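Side-chain contacts in galactitol 1-phosphate 5-dehydrogenase (Escherichia coli, PDB 4UEJ), which catalyses the NAD-dependent oxidation of galactitol 1-phosphate to D-tagatose 6-phosphate as a zinc-containing dehydrogenase that forms a homodimer: residues Leu42-Lys47 with Ile109-Asp114; Gly58-Gly63 with Pro339-Leu344; Asn127-Pro132 with Gln297-Ala302; Pro136-Ala141 with Ala318-Phe323; Ile146-His151 with Gly170-Leu175. One frame throughout, in Å; residues are numbered along the deposited sequence. Where two conformers were deposited one is given.

Contact 1. Residues Leu42-Lys47 with Ile109-Asp114; sequences LPRIFK and IGSRRD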
# COMPACT_ATOMS: atom_id res chain seq x y z
N LEU A 42 -18.25 15.41 -11.27
CA LEU A 42 -17.89 15.87 -12.61
C LEU A 42 -17.89 14.73 -13.65
O LEU A 42 -18.46 14.90 -14.73
CB LEU A 42 -16.53 16.58 -12.59
CG LEU A 42 -16.55 18.09 -12.33
CD1 LEU A 42 -17.34 18.43 -11.08
CD2 LEU A 42 -15.13 18.64 -12.23
N PRO A 43 -17.27 13.57 -13.33
CA PRO A 43 -17.40 12.45 -14.28
C PRO A 43 -18.85 11.98 -14.46
O PRO A 43 -19.20 11.47 -15.53
CB PRO A 43 -16.56 11.34 -13.63
CG PRO A 43 -15.60 12.05 -12.75
CD PRO A 43 -16.33 13.26 -12.24
N ARG A 44 -19.68 12.12 -13.43
CA ARG A 44 -21.07 11.68 -13.51
C ARG A 44 -21.87 12.57 -14.44
O ARG A 44 -22.77 12.10 -15.13
CB ARG A 44 -21.73 11.66 -12.12
CG ARG A 44 -21.07 10.70 -11.14
CD ARG A 44 -21.82 10.65 -9.80
NE ARG A 44 -21.12 9.78 -8.85
CZ ARG A 44 -20.45 10.21 -7.79
NH1 ARG A 44 -20.39 11.51 -7.50
NH2 ARG A 44 -19.83 9.34 -7.00
N ILE A 45 -21.52 13.85 -14.46
CA ILE A 45 -22.24 14.82 -15.26
C ILE A 45 -21.76 14.82 -16.70
O ILE A 45 -22.57 14.80 -17.64
CB ILE A 45 -22.09 16.24 -14.66
CG1 ILE A 45 -22.62 16.27 -13.23
CG2 ILE A 45 -22.82 17.26 -15.52
CD1 ILE A 45 -22.25 17.53 -12.46
N PHE A 46 -20.45 14.83 -16.89
CA PHE A 46 -19.91 15.09 -18.21
C PHE A 46 -19.34 13.87 -18.93
O PHE A 46 -19.21 13.89 -20.16
CB PHE A 46 -18.85 16.18 -18.12
CG PHE A 46 -19.39 17.50 -17.67
CD1 PHE A 46 -19.99 18.36 -18.57
CD2 PHE A 46 -19.32 17.88 -16.34
CE1 PHE A 46 -20.50 19.57 -18.16
CE2 PHE A 46 -19.83 19.09 -15.92
CZ PHE A 46 -20.42 19.94 -16.83
N LYS A 47 -18.98 12.83 -18.18
CA LYS A 47 -18.27 11.69 -18.77
C LYS A 47 -19.10 10.42 -18.75
O LYS A 47 -18.54 9.32 -18.76
CB LYS A 47 -16.94 11.42 -18.04
CG LYS A 47 -15.89 12.53 -18.11
CD LYS A 47 -16.23 13.60 -19.14
CE LYS A 47 -15.42 13.56 -20.41
NZ LYS A 47 -16.03 14.50 -21.40
N ILE A 109 -26.78 7.94 -1.57
CA ILE A 109 -27.56 9.10 -1.93
C ILE A 109 -26.74 9.99 -2.87
O ILE A 109 -25.65 10.43 -2.51
CB ILE A 109 -28.01 9.85 -0.67
CG1 ILE A 109 -29.01 8.99 0.10
CG2 ILE A 109 -28.57 11.23 -1.01
CD1 ILE A 109 -29.09 9.33 1.57
N GLY A 110 -27.25 10.21 -4.07
CA GLY A 110 -26.56 11.03 -5.05
C GLY A 110 -25.66 10.25 -5.99
O GLY A 110 -24.88 10.83 -6.74
N SER A 111 -25.76 8.93 -5.96
CA SER A 111 -24.99 8.10 -6.88
C SER A 111 -25.78 6.86 -7.29
O SER A 111 -26.02 6.62 -8.47
CB SER A 111 -23.65 7.71 -6.26
OG SER A 111 -22.88 6.91 -7.16
N ARG A 112 -26.20 6.07 -6.30
CA ARG A 112 -26.97 4.87 -6.58
C ARG A 112 -28.48 5.12 -6.48
O ARG A 112 -29.28 4.33 -6.99
CB ARG A 112 -26.55 3.73 -5.64
CG ARG A 112 -25.10 3.31 -5.83
CD ARG A 112 -24.72 2.11 -4.97
NE ARG A 112 -23.31 1.77 -5.16
CZ ARG A 112 -22.74 0.65 -4.70
NH1 ARG A 112 -23.45 -0.23 -4.01
NH2 ARG A 112 -21.45 0.43 -4.92
N ARG A 113 -28.85 6.20 -5.81
CA ARG A 113 -30.22 6.71 -5.79
C ARG A 113 -30.12 8.23 -5.93
O ARG A 113 -29.05 8.79 -5.75
CB ARG A 113 -30.95 6.34 -4.50
CG ARG A 113 -30.25 6.85 -3.24
CD ARG A 113 -31.21 7.04 -2.07
NE ARG A 113 -32.07 8.21 -2.25
CZ ARG A 113 -32.99 8.61 -1.38
NH1 ARG A 113 -33.16 7.93 -0.25
NH2 ARG A 113 -33.73 9.67 -1.63
N ASP A 114 -31.24 8.88 -6.26
CA ASP A 114 -31.24 10.33 -6.43
C ASP A 114 -30.86 11.04 -5.13
O ASP A 114 -31.10 10.53 -4.03
CB ASP A 114 -32.60 10.81 -6.94
CG ASP A 114 -32.79 10.51 -8.42
OD1 ASP A 114 -31.81 10.10 -9.08
OD2 ASP A 114 -33.91 10.70 -8.93
O HOH W 1 -21.35 7.11 -9.95
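Arg44 and Ser111 meet in a water-bridged polar contact between helix 41-46 and the loop after strand 107-108, in the GroES-like domain beside the zinc site, where the Arg44 side chain lies about 4 Å from that of the zinc ligand His59. The two side chains come near each other without bonding directly: Arg44 NE stands 3.8 Å from Ser111 OG. A water closes the gap, accepting from Arg44 NE at 2.9 Å in the plane of the guanidinium and hydrogen-bonded to Ser111 OG at 3.2 Å. Gly110 O and Ser111 CB lie over one face of the same group. The reach depends on an arginine chain stretched from CG to NE (chi2 and chi3 both -176°), which carries NE out to the loop while NH1 stays in reach of the helix start. There Arg44 NH1 forms a salt bridge with Asp41 and a hydrogen bond with Ser40 OG. A methionine in place of Arg44 is likely to leave Asp41 without its mate and the bridging water without a donor on the helix side. Around the pair, Ile45 of the helix rests on Val330 of helix 323-333, and Ile109 packs against strand 120-124.

Contact 2. Residues Gly58-Gly63 with Pro339-Leu344; sequences GHEFSG and PGKVLL. With ZN (zinc ion), chain D.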
# COMPACT_ATOMS: atom_id res chain seq x y z
N GLY A 58 -25.88 14.81 -5.73
CA GLY A 58 -25.78 15.57 -4.50
C GLY A 58 -25.67 14.72 -3.24
O GLY A 58 -26.69 14.20 -2.75
N HIS A 59 -24.46 14.60 -2.69
CA HIS A 59 -24.27 13.84 -1.46
C HIS A 59 -23.55 14.62 -0.36
O HIS A 59 -23.07 14.05 0.62
CB HIS A 59 -23.52 12.53 -1.74
CG HIS A 59 -22.15 12.72 -2.33
ND1 HIS A 59 -21.95 12.89 -3.68
CD2 HIS A 59 -20.93 12.74 -1.76
CE1 HIS A 59 -20.65 13.00 -3.92
NE2 HIS A 59 -20.01 12.91 -2.76
N GLU A 60 -23.49 15.94 -0.54
CA GLU A 60 -22.81 16.83 0.38
C GLU A 60 -23.79 17.92 0.74
O GLU A 60 -23.73 19.01 0.18
CB GLU A 60 -21.57 17.46 -0.25
CG GLU A 60 -20.51 16.50 -0.77
CD GLU A 60 -19.35 17.23 -1.43
OE1 GLU A 60 -19.53 18.42 -1.78
OE2 GLU A 60 -18.26 16.65 -1.58
N PHE A 61 -24.73 17.63 1.64
CA PHE A 61 -25.75 18.63 1.90
C PHE A 61 -26.28 18.65 3.32
O PHE A 61 -26.09 17.71 4.09
CB PHE A 61 -26.92 18.48 0.91
CG PHE A 61 -27.68 17.17 1.00
CD1 PHE A 61 -27.32 16.09 0.20
CD2 PHE A 61 -28.81 17.05 1.80
CE1 PHE A 61 -28.04 14.90 0.25
CE2 PHE A 61 -29.54 15.86 1.84
CZ PHE A 61 -29.17 14.80 1.06
N SER A 62 -26.92 19.76 3.65
CA SER A 62 -27.55 19.94 4.95
C SER A 62 -28.92 20.57 4.78
O SER A 62 -29.26 21.07 3.71
CB SER A 62 -26.69 20.82 5.85
OG SER A 62 -26.49 22.09 5.25
N GLY A 63 -29.70 20.55 5.84
CA GLY A 63 -31.02 21.13 5.80
C GLY A 63 -31.72 20.87 7.11
O GLY A 63 -31.09 20.52 8.11
N PRO A 339 -13.28 25.06 -9.92
CA PRO A 339 -12.85 26.37 -9.41
C PRO A 339 -12.80 26.43 -7.88
O PRO A 339 -11.93 27.08 -7.31
CB PRO A 339 -13.93 27.31 -9.96
CG PRO A 339 -15.15 26.45 -10.06
CD PRO A 339 -14.64 25.09 -10.46
N GLY A 340 -13.73 25.74 -7.24
CA GLY A 340 -13.88 25.78 -5.80
C GLY A 340 -15.23 25.13 -5.53
O GLY A 340 -15.84 24.61 -6.47
N LYS A 341 -15.69 25.17 -4.29
CA LYS A 341 -16.97 24.53 -3.96
C LYS A 341 -18.13 25.31 -4.56
O LYS A 341 -18.32 26.49 -4.27
CB LYS A 341 -17.15 24.40 -2.45
CG LYS A 341 -18.46 23.73 -2.04
CD LYS A 341 -18.60 22.32 -2.62
CE LYS A 341 -17.48 21.41 -2.13
NZ LYS A 341 -17.64 19.99 -2.54
N VAL A 342 -18.88 24.64 -5.42
CA VAL A 342 -20.10 25.20 -5.96
C VAL A 342 -21.27 24.72 -5.12
O VAL A 342 -21.55 23.53 -5.05
CB VAL A 342 -20.29 24.79 -7.43
CG1 VAL A 342 -21.61 25.33 -7.97
CG2 VAL A 342 -19.11 25.27 -8.27
N LEU A 343 -21.96 25.65 -4.46
CA LEU A 343 -23.08 25.29 -3.60
C LEU A 343 -24.41 25.61 -4.24
O LEU A 343 -24.61 26.68 -4.78
CB LEU A 343 -23.00 26.01 -2.26
CG LEU A 343 -21.89 25.62 -1.29
CD1 LEU A 343 -21.91 26.57 -0.09
CD2 LEU A 343 -22.07 24.17 -0.87
N LEU A 344 -25.33 24.65 -4.15
CA LEU A 344 -26.73 24.91 -4.42
C LEU A 344 -27.38 25.37 -3.13
O LEU A 344 -27.30 24.69 -2.10
CB LEU A 344 -27.43 23.67 -4.96
CG LEU A 344 -28.95 23.74 -5.08
CD1 LEU A 344 -29.39 24.73 -6.14
CD2 LEU A 344 -29.52 22.37 -5.37
ZN ZN D . -17.97 12.99 -2.33
O HOH W 2 -15.97 18.02 -1.92
O HOH W 3 -17.56 14.30 -0.86
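Strands 60-68 and 341-344 do not pair directly here; both flank strand 27-36 as antiparallel neighbours, and Glu60 and Lys341 meet at its C-terminal end. The contact is a buried salt bridge: Lys341 NZ donates to Glu60 OE1 at 2.6 Å, on the syn lone pair. Glu60 approaches with its chain extended beyond CG, whereas Lys341 bends twice (chi2 59°, chi3 61°) to bring its ammonium to the carboxylate. One water bridges the pair, donating to Glu60 OE2 at 2.7 Å and accepting from Lys341 NZ. A further water donates to Glu60 OE2 at 2.6 Å and is itself bound to zinc at 2.0 Å, next to His59 NE2 at 2.1 Å. Through this water Glu60 stands in the second shell of the zinc, which Cys38 also binds directly. With an alanine in place of Glu60, the buried Lys341 ammonium is likely to lose its countercharge and the zinc-bound water this acceptor. Lys341 NZ has another acceptor in Leu37 O. Beyond the bridge, Glu60 touches Glu144 and Pro145 of helix 143-155, while Val342 and Leu344 turn to Phe326 of helix 323-333, with the sheet lying between.

Contact 3. Residues Asn127-Pro132 with Gln297-Ala302; sequences NVFALP and QEWETA
Phe129 and Trp299 are brought together by first torsions of different kinds: the phenylalanine CG lies opposite the backbone N (chi1 171°), carrying its ring out from strand 128-130, and the tryptophan CG lies beside its own N (chi1 -70°), sending the indole out from helix 297-307 beside the phenyl ring. The rings form an edge-to-face pair. The edge of the indole is directed at the face of Phe129, with centroids of the phenyl and the six-membered ring 5.8 Å apart and planes at 60°, an inclined version of the T-shaped arrangement. Trp299 CE3 makes the closest ring-to-ring approach, 4.1 Å from Phe129 CG. Nearer the helix axis, Trp299 CB sits over the Phe129 face in a CH-pi contact, 4.2 Å from the ring centroid and towards the rim, where it comes within 3.8 Å of Phe129 CE1. The far end of the phenyl ring goes further in and reaches the helix backbone, with Phe129 CZ 3.5 Å from Trp299 O. In this way Phe129 joins strand 128-130 of the GroES-like sheet to helix 297-307, where the chain has come back to the catalytic domain after the Rossmann sheet, as in zinc-containing alcohol dehydrogenases. Strand 128-130 is itself held by strand 80-83, through backbone bonds such as that of Phe129 with Ala82. The indole is fixed from its other end, where Trp299 NE1 bonds to Asn289 O and Tyr290 meets the ring nearly parallel. Ile143 and Glu144 of helix 143-155 also touch the indole, and Ser303, one turn along helix 297-307, adds a further contact to Phe129.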
# COMPACT_ATOMS: atom_id res chain seq x y z
N ASN A 127 -29.46 7.94 7.55
CA ASN A 127 -28.83 8.79 6.53
C ASN A 127 -28.80 10.27 6.90
O ASN A 127 -28.52 11.11 6.05
CB ASN A 127 -29.54 8.64 5.18
CG ASN A 127 -29.34 7.29 4.55
OD1 ASN A 127 -30.32 6.64 4.15
ND2 ASN A 127 -28.09 6.85 4.43
N VAL A 128 -29.11 10.61 8.15
CA VAL A 128 -28.92 11.99 8.58
C VAL A 128 -28.15 12.03 9.89
O VAL A 128 -28.21 11.10 10.70
CB VAL A 128 -30.24 12.76 8.76
CG1 VAL A 128 -30.96 12.91 7.42
CG2 VAL A 128 -31.14 12.07 9.76
N PHE A 129 -27.43 13.13 10.08
CA PHE A 129 -26.53 13.33 11.20
C PHE A 129 -26.84 14.69 11.79
O PHE A 129 -26.73 15.70 11.11
CB PHE A 129 -25.08 13.22 10.74
CG PHE A 129 -24.06 13.61 11.76
CD1 PHE A 129 -23.60 12.69 12.69
CD2 PHE A 129 -23.49 14.88 11.75
CE1 PHE A 129 -22.63 13.03 13.62
CE2 PHE A 129 -22.52 15.23 12.67
CZ PHE A 129 -22.10 14.30 13.61
N ALA A 130 -27.26 14.71 13.05
CA ALA A 130 -27.74 15.94 13.68
C ALA A 130 -26.61 16.93 13.89
O ALA A 130 -25.55 16.57 14.38
CB ALA A 130 -28.42 15.62 15.00
N LEU A 131 -26.86 18.18 13.53
CA LEU A 131 -25.90 19.27 13.71
C LEU A 131 -26.13 19.99 15.03
O LEU A 131 -27.26 20.04 15.52
CB LEU A 131 -26.00 20.28 12.55
CG LEU A 131 -26.01 19.69 11.15
CD1 LEU A 131 -26.16 20.77 10.09
CD2 LEU A 131 -24.75 18.93 10.95
N PRO A 132 -25.07 20.57 15.60
CA PRO A 132 -25.26 21.48 16.74
C PRO A 132 -26.19 22.61 16.33
O PRO A 132 -26.13 23.08 15.19
CB PRO A 132 -23.85 21.99 17.03
CG PRO A 132 -22.94 20.97 16.44
CD PRO A 132 -23.65 20.45 15.22
N GLN A 297 -16.54 7.91 14.10
CA GLN A 297 -15.96 9.02 14.82
C GLN A 297 -15.60 10.17 13.89
O GLN A 297 -15.57 11.33 14.33
CB GLN A 297 -14.72 8.57 15.60
CG GLN A 297 -13.50 8.29 14.75
CD GLN A 297 -12.28 9.02 15.27
OE1 GLN A 297 -12.40 10.00 16.02
NE2 GLN A 297 -11.10 8.55 14.89
N GLU A 298 -15.36 9.88 12.61
CA GLU A 298 -15.03 10.93 11.64
C GLU A 298 -16.09 12.04 11.63
O GLU A 298 -15.78 13.23 11.53
CB GLU A 298 -14.89 10.36 10.22
CG GLU A 298 -13.70 9.40 10.01
CD GLU A 298 -14.07 7.94 10.25
OE1 GLU A 298 -14.96 7.68 11.09
OE2 GLU A 298 -13.48 7.04 9.59
N TRP A 299 -17.35 11.63 11.71
CA TRP A 299 -18.47 12.56 11.66
C TRP A 299 -18.54 13.45 12.90
O TRP A 299 -18.70 14.66 12.79
CB TRP A 299 -19.76 11.76 11.46
CG TRP A 299 -19.78 11.20 10.07
CD1 TRP A 299 -19.05 10.13 9.61
CD2 TRP A 299 -20.48 11.73 8.95
NE1 TRP A 299 -19.29 9.95 8.26
CE2 TRP A 299 -20.17 10.92 7.84
CE3 TRP A 299 -21.38 12.80 8.78
CZ2 TRP A 299 -20.70 11.15 6.57
CZ3 TRP A 299 -21.90 13.03 7.53
CH2 TRP A 299 -21.57 12.21 6.44
N GLU A 300 -18.39 12.85 14.08
CA GLU A 300 -18.31 13.61 15.33
C GLU A 300 -17.12 14.55 15.33
O GLU A 300 -17.24 15.71 15.71
CB GLU A 300 -18.22 12.70 16.55
CG GLU A 300 -19.36 11.73 16.72
CD GLU A 300 -19.37 11.11 18.10
OE1 GLU A 300 -18.28 10.71 18.58
OE2 GLU A 300 -20.46 11.03 18.71
N THR A 301 -15.97 14.06 14.89
CA THR A 301 -14.78 14.91 14.82
C THR A 301 -14.99 16.11 13.89
O THR A 301 -14.63 17.23 14.23
CB THR A 301 -13.54 14.12 14.35
OG1 THR A 301 -13.30 13.05 15.28
CG2 THR A 301 -12.31 15.02 14.30
N ALA A 302 -15.62 15.87 12.74
CA ALA A 302 -15.82 16.94 11.77
C ALA A 302 -16.69 18.02 12.38
O ALA A 302 -16.40 19.22 12.26
CB ALA A 302 -16.46 16.41 10.49

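Contact 4. Residues Pro136-Ala141 with Ala318-Phe323; sequences PIEDGA and AHRGSF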
# COMPACT_ATOMS: atom_id res chain seq x y z
N PRO A 136 -24.08 27.24 11.68
CA PRO A 136 -24.73 27.78 10.48
C PRO A 136 -25.03 26.62 9.54
O PRO A 136 -24.15 25.79 9.29
CB PRO A 136 -23.69 28.74 9.90
CG PRO A 136 -22.84 29.12 11.09
CD PRO A 136 -22.76 27.86 11.91
N ILE A 137 -26.28 26.53 9.08
CA ILE A 137 -26.76 25.35 8.38
C ILE A 137 -25.94 25.09 7.11
O ILE A 137 -25.69 23.94 6.77
CB ILE A 137 -28.26 25.48 8.04
CG1 ILE A 137 -28.80 24.15 7.51
CG2 ILE A 137 -28.53 26.62 7.07
CD1 ILE A 137 -28.71 23.03 8.51
N GLU A 138 -25.51 26.16 6.46
CA GLU A 138 -24.69 26.04 5.26
C GLU A 138 -23.42 25.24 5.53
O GLU A 138 -22.98 24.47 4.68
CB GLU A 138 -24.32 27.43 4.71
CG GLU A 138 -23.40 27.39 3.50
CD GLU A 138 -23.08 28.77 2.95
OE1 GLU A 138 -24.01 29.45 2.48
OE2 GLU A 138 -21.89 29.17 2.99
N ASP A 139 -22.86 25.39 6.73
CA ASP A 139 -21.62 24.67 7.08
C ASP A 139 -21.82 23.17 7.08
O ASP A 139 -20.86 22.41 6.96
CB ASP A 139 -21.09 25.07 8.46
CG ASP A 139 -20.66 26.52 8.53
OD1 ASP A 139 -20.83 27.26 7.53
OD2 ASP A 139 -20.15 26.92 9.60
N GLY A 140 -23.06 22.75 7.26
CA GLY A 140 -23.37 21.33 7.37
C GLY A 140 -23.08 20.58 6.09
O GLY A 140 -22.82 19.37 6.11
N ALA A 141 -23.13 21.29 4.97
CA ALA A 141 -22.85 20.67 3.67
C ALA A 141 -21.39 20.29 3.53
O ALA A 141 -21.01 19.61 2.57
CB ALA A 141 -23.26 21.59 2.54
N ALA A 318 -16.77 28.85 -4.17
CA ALA A 318 -16.63 29.61 -5.41
C ALA A 318 -17.98 30.12 -5.90
O ALA A 318 -18.05 31.14 -6.59
CB ALA A 318 -15.97 28.76 -6.49
N HIS A 319 -19.04 29.43 -5.53
CA HIS A 319 -20.36 29.79 -6.03
C HIS A 319 -21.47 29.46 -5.05
O HIS A 319 -21.50 28.36 -4.48
CB HIS A 319 -20.63 29.09 -7.36
CG HIS A 319 -21.89 29.54 -8.03
ND1 HIS A 319 -21.94 30.65 -8.84
CD2 HIS A 319 -23.14 29.02 -8.01
CE1 HIS A 319 -23.18 30.80 -9.29
NE2 HIS A 319 -23.92 29.83 -8.81
N ARG A 320 -22.36 30.43 -4.84
CA ARG A 320 -23.61 30.21 -4.14
C ARG A 320 -24.73 30.60 -5.08
O ARG A 320 -24.68 31.67 -5.71
CB ARG A 320 -23.71 31.05 -2.86
CG ARG A 320 -22.95 30.53 -1.65
CD ARG A 320 -23.29 31.41 -0.45
NE ARG A 320 -22.55 31.07 0.75
CZ ARG A 320 -21.33 31.53 1.03
NH1 ARG A 320 -20.70 32.32 0.18
NH2 ARG A 320 -20.73 31.18 2.17
N GLY A 321 -25.74 29.76 -5.19
CA GLY A 321 -26.88 30.09 -6.02
C GLY A 321 -28.01 29.10 -5.90
O GLY A 321 -27.82 27.98 -5.44
N SER A 322 -29.20 29.51 -6.33
CA SER A 322 -30.33 28.59 -6.39
C SER A 322 -30.27 27.83 -7.72
O SER A 322 -29.24 27.87 -8.40
CB SER A 322 -31.66 29.34 -6.22
OG SER A 322 -32.71 28.45 -5.89
N PHE A 323 -31.36 27.17 -8.08
CA PHE A 323 -31.29 26.10 -9.07
C PHE A 323 -30.76 26.51 -10.44
O PHE A 323 -29.85 25.87 -10.97
CB PHE A 323 -32.67 25.44 -9.21
CG PHE A 323 -33.08 24.69 -7.98
CD1 PHE A 323 -32.66 23.39 -7.78
CD2 PHE A 323 -33.83 25.31 -7.00
CE1 PHE A 323 -33.01 22.70 -6.64
CE2 PHE A 323 -34.18 24.64 -5.85
CZ PHE A 323 -33.77 23.32 -5.67
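Glu138 holds Arg320 through a two-pronged salt bridge near the protein surface. From CB the glutamate runs straight out from its turn, with CG anti to the backbone N (chi1 177°), so that CG and CD project toward strand 317-321 and the carboxylate arrives at the edge of the guanidinium, its CD lying in the guanidinium plane. At the tip the two oxygens divide the work. Glu138 OE1 accepts from Arg320 NE at 2.8 Å, a nearly straight bond of 171° that lies in the guanidinium plane yet meets the oxygen on its syn side, somewhat out of the carboxylate plane. Glu138 OE2 takes Arg320 NH2 in a more bent bond, modelled at 2.5 Å, so short that its exact length is doubtful. The two flat groups are twisted 38° apart, so the fork is not coplanar. Arg320, extended from CG to NE, comes in at about a right angle to the glutamate, and its NH2 has a second carboxylate partner in Glu314. Along its length Glu138 also touches Ser34 of strand 27-36 and Leu343 of strand 341-344. The result is a side-on bidentate arginine-carboxylate pair, using NE and NH2, that ties the turn leading into helix 143-155 to an edge of the mixed sheet.

Contact 5. Residues Ile146-His151 with Gly170-Leu175; sequences ITVGLH and GTIGLL
Ile146 and Val148 of helix 143-155 meet Leu175 and Ile172 of helix 171-182 in two apolar patches, one buried and one nearer the active-site cleft. In the buried patch, Ile146 CG1 lies 3.8 Å from Leu175 CD2 and almost as near to CD1, set in the fork of the leucine as the two side chains cross at about a right angle. Leu175 CD1 reaches on to the backbone, 3.9 Å from Ile146 N, and here the helices come close, with the CA atoms of Ile146 and Leu175 only 5.9 Å apart. Ala302 and Leu306 of helix 297-307 and Leu311 close round Ile146. The glycines Gly170 and Gly173 belong to a GxGxxG sequence with Gly168, consistent with the dinucleotide-binding turn of a Rossmann fold, in which helix 171-182 follows the first strand, 163-167. Contact 5 therefore sets the helix that carries Glu144 against the opening helix of the nucleotide-binding domain. The other patch is less enclosed, both its residues being partly exposed. Ile172 was modelled in two conformers, which suggests some mobility on this side; in one of them Val148 straddles it, its CG1 meeting Ile172 CG2 at 3.8 Å and its CG2 meeting Ile172 CD1 at 4.0 Å. Val148 also lies about 4 Å from a bound glycerol. Between the patches a water lies between Gly149 N and Ile172 O, 3.0 Å from Ile172 O and only weakly bound by Gly149 N at 3.1 Å.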
# COMPACT_ATOMS: atom_id res chain seq x y z
N ILE A 146 -15.38 16.82 4.74
CA ILE A 146 -14.39 16.81 5.82
C ILE A 146 -14.07 15.37 6.22
O ILE A 146 -12.90 15.00 6.38
CB ILE A 146 -14.88 17.56 7.04
CG1 ILE A 146 -14.94 19.06 6.72
CG2 ILE A 146 -13.92 17.38 8.23
CD1 ILE A 146 -15.72 19.81 7.73
N THR A 147 -15.11 14.56 6.36
CA THR A 147 -14.87 13.20 6.84
C THR A 147 -14.08 12.35 5.87
O THR A 147 -13.53 11.35 6.28
CB THR A 147 -16.18 12.45 7.17
OG1 THR A 147 -16.97 12.27 5.99
CG2 THR A 147 -16.97 13.21 8.26
N VAL A 148 -14.03 12.72 4.59
CA VAL A 148 -13.21 11.98 3.63
C VAL A 148 -11.75 11.96 4.09
O VAL A 148 -11.11 10.89 4.21
CB VAL A 148 -13.32 12.57 2.23
CG1 VAL A 148 -12.35 11.88 1.29
CG2 VAL A 148 -14.75 12.43 1.71
N GLY A 149 -11.21 13.15 4.35
CA GLY A 149 -9.85 13.30 4.81
C GLY A 149 -9.66 12.69 6.19
O GLY A 149 -8.65 12.05 6.44
N LEU A 150 -10.65 12.88 7.06
CA LEU A 150 -10.56 12.34 8.40
C LEU A 150 -10.51 10.82 8.37
O LEU A 150 -9.83 10.21 9.18
CB LEU A 150 -11.74 12.79 9.26
CG LEU A 150 -11.72 14.27 9.64
CD1 LEU A 150 -12.90 14.55 10.59
CD2 LEU A 150 -10.42 14.61 10.33
N HIS A 151 -11.25 10.22 7.44
CA HIS A 151 -11.26 8.77 7.32
C HIS A 151 -9.88 8.25 6.93
O HIS A 151 -9.40 7.26 7.48
CB HIS A 151 -12.28 8.29 6.29
CG HIS A 151 -12.38 6.80 6.21
ND1 HIS A 151 -12.83 6.03 7.26
CD2 HIS A 151 -12.06 5.94 5.21
CE1 HIS A 151 -12.78 4.75 6.91
NE2 HIS A 151 -12.34 4.67 5.67
N GLY A 170 -7.96 20.54 -4.26
CA GLY A 170 -9.40 20.66 -4.42
C GLY A 170 -10.01 20.77 -3.04
O GLY A 170 -9.29 20.86 -2.05
N THR A 171 -11.33 20.78 -2.94
CA THR A 171 -11.93 20.98 -1.63
C THR A 171 -11.52 19.93 -0.60
O THR A 171 -11.20 20.25 0.54
CB THR A 171 -13.45 21.03 -1.71
OG1 THR A 171 -13.82 22.06 -2.63
CG2 THR A 171 -14.04 21.33 -0.34
N ILE A 172 -11.55 18.66 -1.00
CA ILE A 172 -11.17 17.59 -0.09
C ILE A 172 -9.75 17.81 0.44
O ILE A 172 -9.51 17.72 1.64
CB ILE A 172 -11.23 16.21 -0.78
CG1 ILE A 172 -12.67 15.92 -1.23
CG2 ILE A 172 -10.74 15.12 0.15
CD1 ILE A 172 -13.63 15.87 -0.09
N GLY A 173 -8.83 18.11 -0.47
CA GLY A 173 -7.45 18.38 -0.08
C GLY A 173 -7.28 19.59 0.83
O GLY A 173 -6.52 19.53 1.80
N LEU A 174 -7.95 20.69 0.52
CA LEU A 174 -7.83 21.86 1.36
C LEU A 174 -8.40 21.60 2.74
O LEU A 174 -7.86 22.07 3.73
CB LEU A 174 -8.53 23.06 0.71
CG LEU A 174 -7.84 23.56 -0.55
CD1 LEU A 174 -8.69 24.60 -1.29
CD2 LEU A 174 -6.48 24.15 -0.18
N LEU A 175 -9.51 20.86 2.81
CA LEU A 175 -10.07 20.50 4.12
C LEU A 175 -9.09 19.63 4.90
O LEU A 175 -8.90 19.81 6.11
CB LEU A 175 -11.41 19.78 3.97
CG LEU A 175 -12.56 20.72 3.52
CD1 LEU A 175 -13.75 19.87 3.03
CD2 LEU A 175 -12.99 21.62 4.63
O HOH W 4 -11.28 16.15 3.50

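Overall arrangement
Followed from the N terminus, the chain opens contact 1 at helix 41-46 and then contact 2 at strand 60-68 before 109-114 closes the first, so the two cross. Contact 3 opens at strand 128-130, contact 4 at the following turn and contact 5 on helix 143-155. Contact 5 closes first, at 170-175, nested within contacts 2, 3 and 4. Contact 3 closes at helix 297-307 and contact 4 at strand 317-321, crossing inside the long loop that contact 2 completes at strand 341-344. Contact 1 stays within the GroES-like domain; contacts 2 and 4 bring C-terminal strands back to its sheet, contact 3 ties returning helix 297-307 to it, and only contact 5 reaches a Rossmann helix, 171-182, from 143-155.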